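PDB 5GKD: AlyGC from Glaciecola chathamensis, which acts as an alginate lyase of polysaccharide lyase family 6, probably cleaving the polysaccharide by beta-elimination. Local coordinates for residues 201-206 / 415-420; 224-229 / 246-251; 475-480 / 500-505. All coordinates share one frame; numbering follows the deposited sequence.

How the interactions relate
Interactions 1 and 2 lie side by side in the N-terminal parallel beta-helix, their centres about 10 Å apart. Strands 200-207, 224-231 and 246-253 are successive neighbours there, and F206 N is probably hydrogen-bonded to V229 O. Along the chain, both segments of interaction 2 fall between 201-206 and 415-420, so the loop 415-420 returns to the coil wall after many further strands. Interaction 3 follows in sequence and belongs to a second parallel beta-helix on the opposite side of the chain's centre, about 43 Å from interaction 1 and 48 Å from interaction 2, between centres. Interactions 2 and 3 thus each join neighbouring coils, one in each beta-helix, while interaction 1 lays a later loop on the first.

Interaction 1 (201-206 / 415-420); sequences VENNYF and EPIGKD
On the flank of the N-terminal parallel beta-helix, Y205 and N203 of strand 200-207 meet I417 and K419 of the irregular segment 415-420. The Y205 ring does most of the work on the strand side. With CG anti to the backbone N (chi1 -161°), it starts out from the strand toward 415-420. K419 CB sits over one face, 4.0 Å from the centroid of the Y205 ring in a CH-pi contact. The I417 carbonyl approaches the ring edge instead, with I417 O 3.7 Å from Y205 CD2. A tyrosine suits this place because its ring offers a flat face to K419 CB and a C-H edge to I417 O. Beyond CG the K419 chain runs extended and leads away, its NZ making a weak, long ion pair with D207.

N203 is at the turn that interrupts the strand, in a left-handed backbone conformation that asparagine adopts readily; such turns join the strands of pectate lyase-like coils. I417 packs obliquely against it, with CD1 3.8 Å from N203 CB. A water links N203 to the start of the other segment, accepting from N203 ND2 at 3.0 Å and donating to E415 O at 3.1 Å. An alanine in place of Y205 would probably open a gap beside the strand, leaving K419 CB without the ring face it covers. I417 also turns CG2 toward the backbone of the same bend, 4.0 Å from N204 O.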
loop_
_atom_site.group_PDB
_atom_site.type_symbol
_atom_site.label_atom_id
_atom_site.label_comp_id
_atom_site.label_asym_id
_atom_site.label_seq_id
_atom_site.Cartn_x
_atom_site.Cartn_y
_atom_site.Cartn_z
ATOM N N VAL A 201 -16.902 -0.364 36.568
ATOM C CA VAL A 201 -15.651 -0.926 36.082
ATOM C C VAL A 201 -14.746 -1.128 37.286
ATOM O O VAL A 201 -14.141 -0.168 37.770
ATOM C CB VAL A 201 -14.966 -0.027 35.047
ATOM C CG1 VAL A 201 -13.672 -0.691 34.541
ATOM C CG2 VAL A 201 -15.906 0.307 33.907
ATOM N N GLU A 202 -14.605 -2.371 37.737
ATOM C CA GLU A 202 -13.969 -2.651 39.018
ATOM C C GLU A 202 -13.094 -3.897 38.977
ATOM O O GLU A 202 -13.412 -4.886 38.321
ATOM C CB GLU A 202 -15.019 -2.813 40.116
ATOM C CG GLU A 202 -16.011 -3.904 39.837
ATOM C CD GLU A 202 -16.854 -4.208 41.027
ATOM O OE1 GLU A 202 -17.495 -5.278 41.041
ATOM O OE2 GLU A 202 -16.871 -3.369 41.953
ATOM N N ASN A 203 -12.000 -3.844 39.726
ATOM C CA ASN A 203 -11.145 -5.009 39.963
ATOM C C ASN A 203 -10.614 -5.627 38.674
ATOM O O ASN A 203 -10.410 -6.838 38.597
ATOM C CB ASN A 203 -11.869 -6.061 40.804
ATOM C CG ASN A 203 -11.965 -5.656 42.266
ATOM O OD1 ASN A 203 -13.050 -5.464 42.803
ATOM N ND2 ASN A 203 -10.818 -5.482 42.901
ATOM N N ASN A 204 -10.357 -4.813 37.663
ATOM C CA ASN A 204 -9.661 -5.277 36.476
ATOM C C ASN A 204 -8.173 -4.973 36.590
ATOM O O ASN A 204 -7.751 -4.078 37.320
ATOM C CB ASN A 204 -10.225 -4.627 35.215
ATOM C CG ASN A 204 -11.708 -4.781 35.116
ATOM O OD1 ASN A 204 -12.203 -5.829 34.692
ATOM N ND2 ASN A 204 -12.436 -3.751 35.521
ATOM N N TYR A 205 -7.388 -5.730 35.844
ATOM C CA TYR A 205 -5.942 -5.584 35.799
ATOM C C TYR A 205 -5.571 -5.189 34.378
ATOM O O TYR A 205 -5.842 -5.940 33.430
ATOM C CB TYR A 205 -5.264 -6.889 36.215
ATOM C CG TYR A 205 -3.833 -6.729 36.625
ATOM C CD1 TYR A 205 -2.835 -6.699 35.680
ATOM C CD2 TYR A 205 -3.477 -6.587 37.968
ATOM C CE1 TYR A 205 -1.534 -6.555 36.033
ATOM C CE2 TYR A 205 -2.168 -6.446 38.338
ATOM C CZ TYR A 205 -1.197 -6.423 37.361
ATOM O OH TYR A 205 0.127 -6.259 37.670
ATOM N N PHE A 206 -5.000 -4.002 34.232
ATOM C CA PHE A 206 -4.521 -3.492 32.957
ATOM C C PHE A 206 -2.995 -3.623 32.933
ATOM O O PHE A 206 -2.281 -2.871 33.611
ATOM C CB PHE A 206 -4.945 -2.045 32.751
ATOM C CG PHE A 206 -6.433 -1.833 32.706
ATOM C CD1 PHE A 206 -7.170 -1.769 33.867
ATOM C CD2 PHE A 206 -7.090 -1.675 31.492
ATOM C CE1 PHE A 206 -8.554 -1.553 33.833
ATOM C CE2 PHE A 206 -8.472 -1.454 31.461
ATOM C CZ PHE A 206 -9.197 -1.400 32.627
ATOM N N GLU A 415 -6.726 -2.954 48.916
ATOM C CA GLU A 415 -6.169 -4.269 48.602
ATOM C C GLU A 415 -6.141 -4.425 47.088
ATOM O O GLU A 415 -7.117 -4.877 46.480
ATOM C CB GLU A 415 -6.976 -5.386 49.261
ATOM C CG GLU A 415 -7.013 -5.277 50.776
ATOM C CD GLU A 415 -7.512 -6.537 51.451
ATOM O OE1 GLU A 415 -6.902 -6.946 52.467
ATOM O OE2 GLU A 415 -8.511 -7.117 50.971
ATOM N N PRO A 416 -5.044 -4.032 46.448
ATOM C CA PRO A 416 -4.965 -4.093 44.984
ATOM C C PRO A 416 -5.158 -5.512 44.486
ATOM O O PRO A 416 -4.533 -6.448 44.983
ATOM C CB PRO A 416 -3.541 -3.600 44.683
ATOM C CG PRO A 416 -3.122 -2.858 45.898
ATOM C CD PRO A 416 -3.819 -3.486 47.052
ATOM N N ILE A 417 -6.006 -5.663 43.469
ATOM C CA ILE A 417 -6.172 -6.973 42.854
ATOM C C ILE A 417 -4.871 -7.392 42.181
ATOM O O ILE A 417 -4.146 -6.565 41.609
ATOM C CB ILE A 417 -7.356 -6.969 41.874
ATOM C CG1 ILE A 417 -7.698 -8.402 41.465
ATOM C CG2 ILE A 417 -7.096 -6.092 40.668
ATOM C CD1 ILE A 417 -9.173 -8.681 41.520
ATOM N N GLY A 418 -4.548 -8.675 42.290
ATOM C CA GLY A 418 -3.325 -9.195 41.722
ATOM C C GLY A 418 -3.489 -9.702 40.301
ATOM O O GLY A 418 -4.585 -9.980 39.846
ATOM N N LYS A 419 -2.364 -9.808 39.597
ATOM C CA LYS A 419 -2.394 -10.302 38.228
ATOM C C LYS A 419 -2.956 -11.722 38.153
ATOM O O LYS A 419 -3.586 -12.083 37.154
ATOM C CB LYS A 419 -0.992 -10.248 37.618
ATOM C CG LYS A 419 -0.898 -10.657 36.143
ATOM C CD LYS A 419 0.503 -10.406 35.616
ATOM C CE LYS A 419 0.628 -10.729 34.153
ATOM N NZ LYS A 419 2.049 -10.635 33.688
ATOM N N ASP A 420 -2.746 -12.539 39.187
ATOM C CA ASP A 420 -3.237 -13.909 39.153
ATOM C C ASP A 420 -4.598 -14.071 39.815
ATOM O O ASP A 420 -5.080 -15.196 39.935
ATOM C CB ASP A 420 -2.211 -14.870 39.773
ATOM C CG ASP A 420 -1.595 -14.343 41.046
ATOM O OD1 ASP A 420 -2.332 -13.892 41.954
ATOM O OD2 ASP A 420 -0.349 -14.390 41.142
HETATM O O HOH W 1 -9.853 -3.967 45.344
#

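Interaction 2 (224-229 / 246-251); sequences SIRNNV and IVENNV
R226 pairs with E248 where two adjoining coils of the beta-helix run parallel, and the asparagines that follow them meet through side chains and backbone. Backbone bonds set the register: I225 N gives to I246 O, N227 N to E248 O, and V251 N to N228 O at 2.9 Å. N227 and N249 both take the left-handed conformation, easily adopted by asparagine, so the two coils bend together.

Asparagine side chains add a second set of bonds. N250 CG is anti to the carbonyl carbon, beside the backbone N (chi1 -60°), as is N228 CG, which starts the two amides off in the same direction; their planes end only 9° apart. N250 OD1 accepts from N228 N and from N228 ND2, each at 3.0 Å. N250 ND2 donates to I225 O at 3.0 Å in a nearly straight bond (172°), the donor standing above the carbonyl plane. That carbonyl also takes E248 N, the two donors arriving from opposite faces of its plane. The series continues: N204 ND2 gives to N228 OD1, and N275 OD1 accepts from N250 N, making the asparagine stack familiar from pectate lyase-like folds. N249 ND2 donates to N227 OD1 at 3.0 Å across amides turned steeply to each other, and N249 OD1 is held by N274.

Charge plays a looser part. R226 NE and E248 OE1 are 4.0 Å apart, beyond a salt bridge, although R226 CB rests 3.9 Å from E248 CG.

Apolar contact comes from valine on valine, V229 CG2 lying 4.2 Å from V251 CB. On the other face of the strands I225 and V247 both touch L237.

Because an amide offers a donor and an acceptor at once, each buried asparagine of the stack can serve its neighbours on both coils without bringing charge inside, which probably keeps the bends in line.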
loop_
_atom_site.group_PDB
_atom_site.type_symbol
_atom_site.label_atom_id
_atom_site.label_comp_id
_atom_site.label_asym_id
_atom_site.label_seq_id
_atom_site.Cartn_x
_atom_site.Cartn_y
_atom_site.Cartn_z
ATOM N N SER A 224 -18.733 4.533 37.478
ATOM C CA SER A 224 -17.880 4.289 38.638
ATOM C C SER A 224 -16.703 3.413 38.214
ATOM O O SER A 224 -16.886 2.252 37.832
ATOM C CB SER A 224 -18.694 3.652 39.774
ATOM O OG SER A 224 -17.848 3.069 40.738
ATOM N N ILE A 225 -15.505 3.984 38.242
ATOM C CA ILE A 225 -14.289 3.299 37.805
ATOM C C ILE A 225 -13.402 3.153 39.028
ATOM O O ILE A 225 -12.821 4.140 39.501
ATOM C CB ILE A 225 -13.579 4.061 36.677
ATOM C CG1 ILE A 225 -14.554 4.292 35.520
ATOM C CG2 ILE A 225 -12.372 3.285 36.200
ATOM C CD1 ILE A 225 -14.153 5.434 34.599
ATOM N N ARG A 226 -13.302 1.935 39.556
ATOM C CA ARG A 226 -12.867 1.723 40.926
ATOM C C ARG A 226 -12.039 0.475 41.033
ATOM O O ARG A 226 -12.265 -0.510 40.313
ATOM C CB ARG A 226 -14.051 1.585 41.868
ATOM C CG ARG A 226 -14.833 0.340 41.442
ATOM C CD ARG A 226 -16.184 0.191 42.041
ATOM N NE ARG A 226 -16.248 0.739 43.368
ATOM C CZ ARG A 226 -15.894 0.075 44.442
ATOM N NH1 ARG A 226 -15.435 -1.174 44.363
ATOM N NH2 ARG A 226 -15.980 0.644 45.614
ATOM N N ASN A 227 -11.049 0.495 41.932
ATOM C CA ASN A 227 -10.370 -0.710 42.377
ATOM C C ASN A 227 -9.663 -1.441 41.243
ATOM O O ASN A 227 -9.477 -2.653 41.311
ATOM C CB ASN A 227 -11.347 -1.670 43.050
ATOM C CG ASN A 227 -11.833 -1.157 44.376
ATOM O OD1 ASN A 227 -12.691 -0.289 44.426
ATOM N ND2 ASN A 227 -11.277 -1.678 45.461
ATOM N N ASN A 228 -9.235 -0.725 40.216
ATOM C CA ASN A 228 -8.488 -1.317 39.124
ATOM C C ASN A 228 -6.995 -1.084 39.312
ATOM O O ASN A 228 -6.579 -0.129 39.964
ATOM C CB ASN A 228 -8.940 -0.733 37.787
ATOM C CG ASN A 228 -10.423 -0.861 37.585
ATOM O OD1 ASN A 228 -10.923 -1.933 37.214
ATOM N ND2 ASN A 228 -11.150 0.219 37.853
ATOM N N VAL A 229 -6.191 -1.951 38.710
ATOM C CA VAL A 229 -4.740 -1.851 38.765
ATOM C C VAL A 229 -4.212 -1.620 37.357
ATOM O O VAL A 229 -4.615 -2.310 36.415
ATOM C CB VAL A 229 -4.105 -3.099 39.403
ATOM C CG1 VAL A 229 -2.594 -3.040 39.270
ATOM C CG2 VAL A 229 -4.503 -3.185 40.858
ATOM N N ILE A 246 -17.062 8.873 39.204
ATOM C CA ILE A 246 -16.247 8.626 40.380
ATOM C C ILE A 246 -15.107 7.712 39.978
ATOM O O ILE A 246 -15.340 6.612 39.469
ATOM C CB ILE A 246 -17.064 8.029 41.534
ATOM C CG1 ILE A 246 -18.260 8.933 41.833
ATOM C CG2 ILE A 246 -16.183 7.885 42.768
ATOM C CD1 ILE A 246 -19.015 8.588 43.117
ATOM N N VAL A 247 -13.879 8.175 40.207
ATOM C CA VAL A 247 -12.647 7.441 39.961
ATOM C C VAL A 247 -12.020 7.224 41.336
ATOM O O VAL A 247 -11.561 8.188 41.972
ATOM C CB VAL A 247 -11.697 8.219 39.039
ATOM C CG1 VAL A 247 -10.346 7.547 38.948
ATOM C CG2 VAL A 247 -12.312 8.442 37.670
ATOM N N GLU A 248 -11.987 5.975 41.797
ATOM C CA GLU A 248 -11.741 5.724 43.209
ATOM C C GLU A 248 -11.047 4.381 43.435
ATOM O O GLU A 248 -11.286 3.419 42.711
ATOM C CB GLU A 248 -13.082 5.863 43.930
ATOM C CG GLU A 248 -13.822 4.635 44.316
ATOM C CD GLU A 248 -15.098 4.985 45.059
ATOM O OE1 GLU A 248 -16.186 4.594 44.596
ATOM O OE2 GLU A 248 -15.010 5.689 46.079
ATOM N N ASN A 249 -10.126 4.348 44.396
ATOM C CA ASN A 249 -9.433 3.130 44.829
ATOM C C ASN A 249 -8.583 2.480 43.737
ATOM O O ASN A 249 -8.224 1.310 43.859
ATOM C CB ASN A 249 -10.400 2.064 45.369
ATOM C CG ASN A 249 -11.425 2.618 46.327
ATOM O OD1 ASN A 249 -11.201 3.616 47.006
ATOM N ND2 ASN A 249 -12.565 1.956 46.396
ATOM N N ASN A 250 -8.239 3.192 42.675
ATOM C CA ASN A 250 -7.389 2.625 41.649
ATOM C C ASN A 250 -5.920 2.729 42.029
ATOM O O ASN A 250 -5.511 3.588 42.813
ATOM C CB ASN A 250 -7.634 3.335 40.318
ATOM C CG ASN A 250 -9.070 3.199 39.864
ATOM O OD1 ASN A 250 -9.487 2.128 39.426
ATOM N ND2 ASN A 250 -9.844 4.267 40.006
ATOM N N VAL A 251 -5.119 1.855 41.436
ATOM C CA VAL A 251 -3.696 1.741 41.720
ATOM C C VAL A 251 -2.918 1.724 40.404
ATOM O O VAL A 251 -3.185 0.894 39.531
ATOM C CB VAL A 251 -3.395 0.471 42.541
ATOM C CG1 VAL A 251 -1.894 0.265 42.673
ATOM C CG2 VAL A 251 -4.049 0.544 43.911
#

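Interaction 3 (475-480 / 500-505); sequences KILSLD and STLIEI
L477 packs alongside L502 and I503 where strand 477-479 runs parallel to 503-505, the short axes 21° apart; these are equivalent strands of successive coils in a second, C-terminal parallel beta-helix. The L477 side chain runs past L502 O along its length. Its CB lies 3.3 Å from L502 O and also nears I503 CG1. CG is anti to the carbonyl carbon, beside the backbone N (chi1 -77°), which keeps it on the side of the residue where L477 N donates to L502 O, 3.0 Å away. At the tip, CD2 comes within 3.5 Å of L502 O and lies against both neighbours, meeting L502 CD1 at 3.8 Å and I503 CG1 at 4.1 Å. A branched apolar chain suits this buried position between 500-505 and helix 450-457.

Two more backbone bonds continue the parallel pairing: E504 N gives to L477 O, and L479 N to E504 O at 2.8 Å. On the opposite face from L477 and I503, E504 stands extended beside S478, with E504 OE2 3.4 Å from S478 CB. Its charge is met mainly by R533, which forms a salt bridge to OE1, so a carboxylate is well placed at this partly exposed position. I476 crosses E504 obliquely, CG2 resting 3.9 Å from E504 CB, and it also packs on E121 of the second subunit.

Strand 477-479 is outermost within this chain in its parallel sheet, and 503-505 passes the pairing on to 530-534. Helix 450-457, packed near the first coils, covers L477 through L451, F452 and I455; L479 and I503 both lean on L511 of strand 510-514, while L502 packs against I495 and P497 of strand 493-497.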
loop_
_atom_site.group_PDB
_atom_site.type_symbol
_atom_site.label_atom_id
_atom_site.label_comp_id
_atom_site.label_asym_id
_atom_site.label_seq_id
_atom_site.Cartn_x
_atom_site.Cartn_y
_atom_site.Cartn_z
ATOM N N LYS A 475 18.470 -13.878 -3.581
ATOM C CA LYS A 475 17.063 -13.989 -3.233
ATOM C C LYS A 475 16.783 -13.111 -2.027
ATOM O O LYS A 475 17.580 -13.070 -1.086
ATOM C CB LYS A 475 16.681 -15.439 -2.936
ATOM C CG LYS A 475 16.740 -16.318 -4.171
ATOM C CD LYS A 475 16.289 -17.750 -3.907
ATOM C CE LYS A 475 17.289 -18.505 -3.031
ATOM N NZ LYS A 475 16.947 -19.963 -2.889
ATOM N N ILE A 476 15.650 -12.405 -2.068
ATOM C CA ILE A 476 15.286 -11.510 -0.978
ATOM C C ILE A 476 15.283 -12.271 0.342
ATOM O O ILE A 476 14.792 -13.403 0.430
ATOM C CB ILE A 476 13.929 -10.858 -1.268
ATOM C CG1 ILE A 476 14.067 -9.860 -2.417
ATOM C CG2 ILE A 476 13.398 -10.152 -0.045
ATOM C CD1 ILE A 476 12.757 -9.213 -2.795
ATOM N N LEU A 477 15.872 -11.663 1.367
ATOM C CA LEU A 477 15.894 -12.226 2.713
ATOM C C LEU A 477 14.664 -11.708 3.443
ATOM O O LEU A 477 14.667 -10.589 3.955
ATOM C CB LEU A 477 17.169 -11.818 3.440
ATOM C CG LEU A 477 18.521 -12.472 3.155
ATOM C CD1 LEU A 477 18.494 -13.385 1.966
ATOM C CD2 LEU A 477 19.588 -11.406 3.004
ATOM N N SER A 478 13.595 -12.496 3.481
ATOM C CA SER A 478 12.363 -12.055 4.124
ATOM C C SER A 478 12.335 -12.598 5.545
ATOM O O SER A 478 12.454 -13.808 5.764
ATOM C CB SER A 478 11.124 -12.470 3.327
ATOM O OG SER A 478 11.188 -13.818 2.940
ATOM N N LEU A 479 12.209 -11.690 6.499
ATOM C CA LEU A 479 12.294 -11.989 7.920
ATOM C C LEU A 479 10.891 -11.992 8.516
ATOM O O LEU A 479 10.184 -10.980 8.451
ATOM C CB LEU A 479 13.172 -10.949 8.610
ATOM C CG LEU A 479 13.676 -11.214 10.016
ATOM C CD1 LEU A 479 14.335 -12.575 10.092
ATOM C CD2 LEU A 479 14.669 -10.141 10.353
ATOM N N ASP A 480 10.490 -13.127 9.085
ATOM C CA ASP A 480 9.199 -13.250 9.745
ATOM C C ASP A 480 9.385 -13.768 11.162
ATOM O O ASP A 480 8.477 -14.358 11.737
ATOM C CB ASP A 480 8.227 -14.134 8.948
ATOM C CG ASP A 480 8.707 -15.578 8.793
ATOM O OD1 ASP A 480 9.756 -15.946 9.350
ATOM O OD2 ASP A 480 8.021 -16.365 8.113
ATOM N N SER A 500 16.773 -6.070 -5.921
ATOM C CA SER A 500 16.324 -4.723 -5.580
ATOM C C SER A 500 16.206 -4.523 -4.076
ATOM O O SER A 500 16.336 -3.399 -3.584
ATOM C CB SER A 500 14.982 -4.440 -6.241
ATOM O OG SER A 500 15.178 -4.066 -7.584
ATOM N N THR A 501 15.952 -5.587 -3.340
ATOM C CA THR A 501 15.903 -5.540 -1.892
ATOM C C THR A 501 16.857 -6.582 -1.347
ATOM O O THR A 501 16.959 -7.683 -1.894
ATOM C CB THR A 501 14.483 -5.809 -1.361
ATOM O OG1 THR A 501 13.609 -4.762 -1.790
ATOM C CG2 THR A 501 14.483 -5.876 0.157
ATOM N N LEU A 502 17.578 -6.210 -0.293
ATOM C CA LEU A 502 18.364 -7.168 0.465
ATOM C C LEU A 502 17.520 -7.855 1.532
ATOM O O LEU A 502 17.448 -9.083 1.580
ATOM C CB LEU A 502 19.556 -6.462 1.111
ATOM C CG LEU A 502 20.431 -7.390 1.937
ATOM C CD1 LEU A 502 20.984 -8.480 1.043
ATOM C CD2 LEU A 502 21.532 -6.612 2.624
ATOM N N ILE A 503 16.874 -7.073 2.395
ATOM C CA ILE A 503 16.122 -7.597 3.532
ATOM C C ILE A 503 14.729 -6.981 3.556
ATOM O O ILE A 503 14.582 -5.752 3.515
ATOM C CB ILE A 503 16.834 -7.330 4.870
ATOM C CG1 ILE A 503 18.175 -8.048 4.909
ATOM C CG2 ILE A 503 15.960 -7.789 6.028
ATOM C CD1 ILE A 503 18.992 -7.715 6.128
ATOM N N GLU A 504 13.721 -7.839 3.669
ATOM C CA GLU A 504 12.319 -7.472 3.801
ATOM C C GLU A 504 11.827 -7.904 5.175
ATOM O O GLU A 504 12.044 -9.046 5.585
ATOM C CB GLU A 504 11.485 -8.141 2.709
ATOM C CG GLU A 504 9.999 -7.974 2.866
ATOM C CD GLU A 504 9.217 -8.809 1.868
ATOM O OE1 GLU A 504 8.732 -8.251 0.866
ATOM O OE2 GLU A 504 9.094 -10.033 2.087
ATOM N N ILE A 505 11.179 -6.997 5.886
ATOM C CA ILE A 505 10.674 -7.274 7.224
ATOM C C ILE A 505 9.170 -7.520 7.116
ATOM O O ILE A 505 8.402 -6.615 6.777
ATOM C CB ILE A 505 11.003 -6.140 8.205
ATOM C CG1 ILE A 505 12.508 -5.872 8.215
ATOM C CG2 ILE A 505 10.509 -6.491 9.613
ATOM C CD1 ILE A 505 12.932 -4.679 9.085
#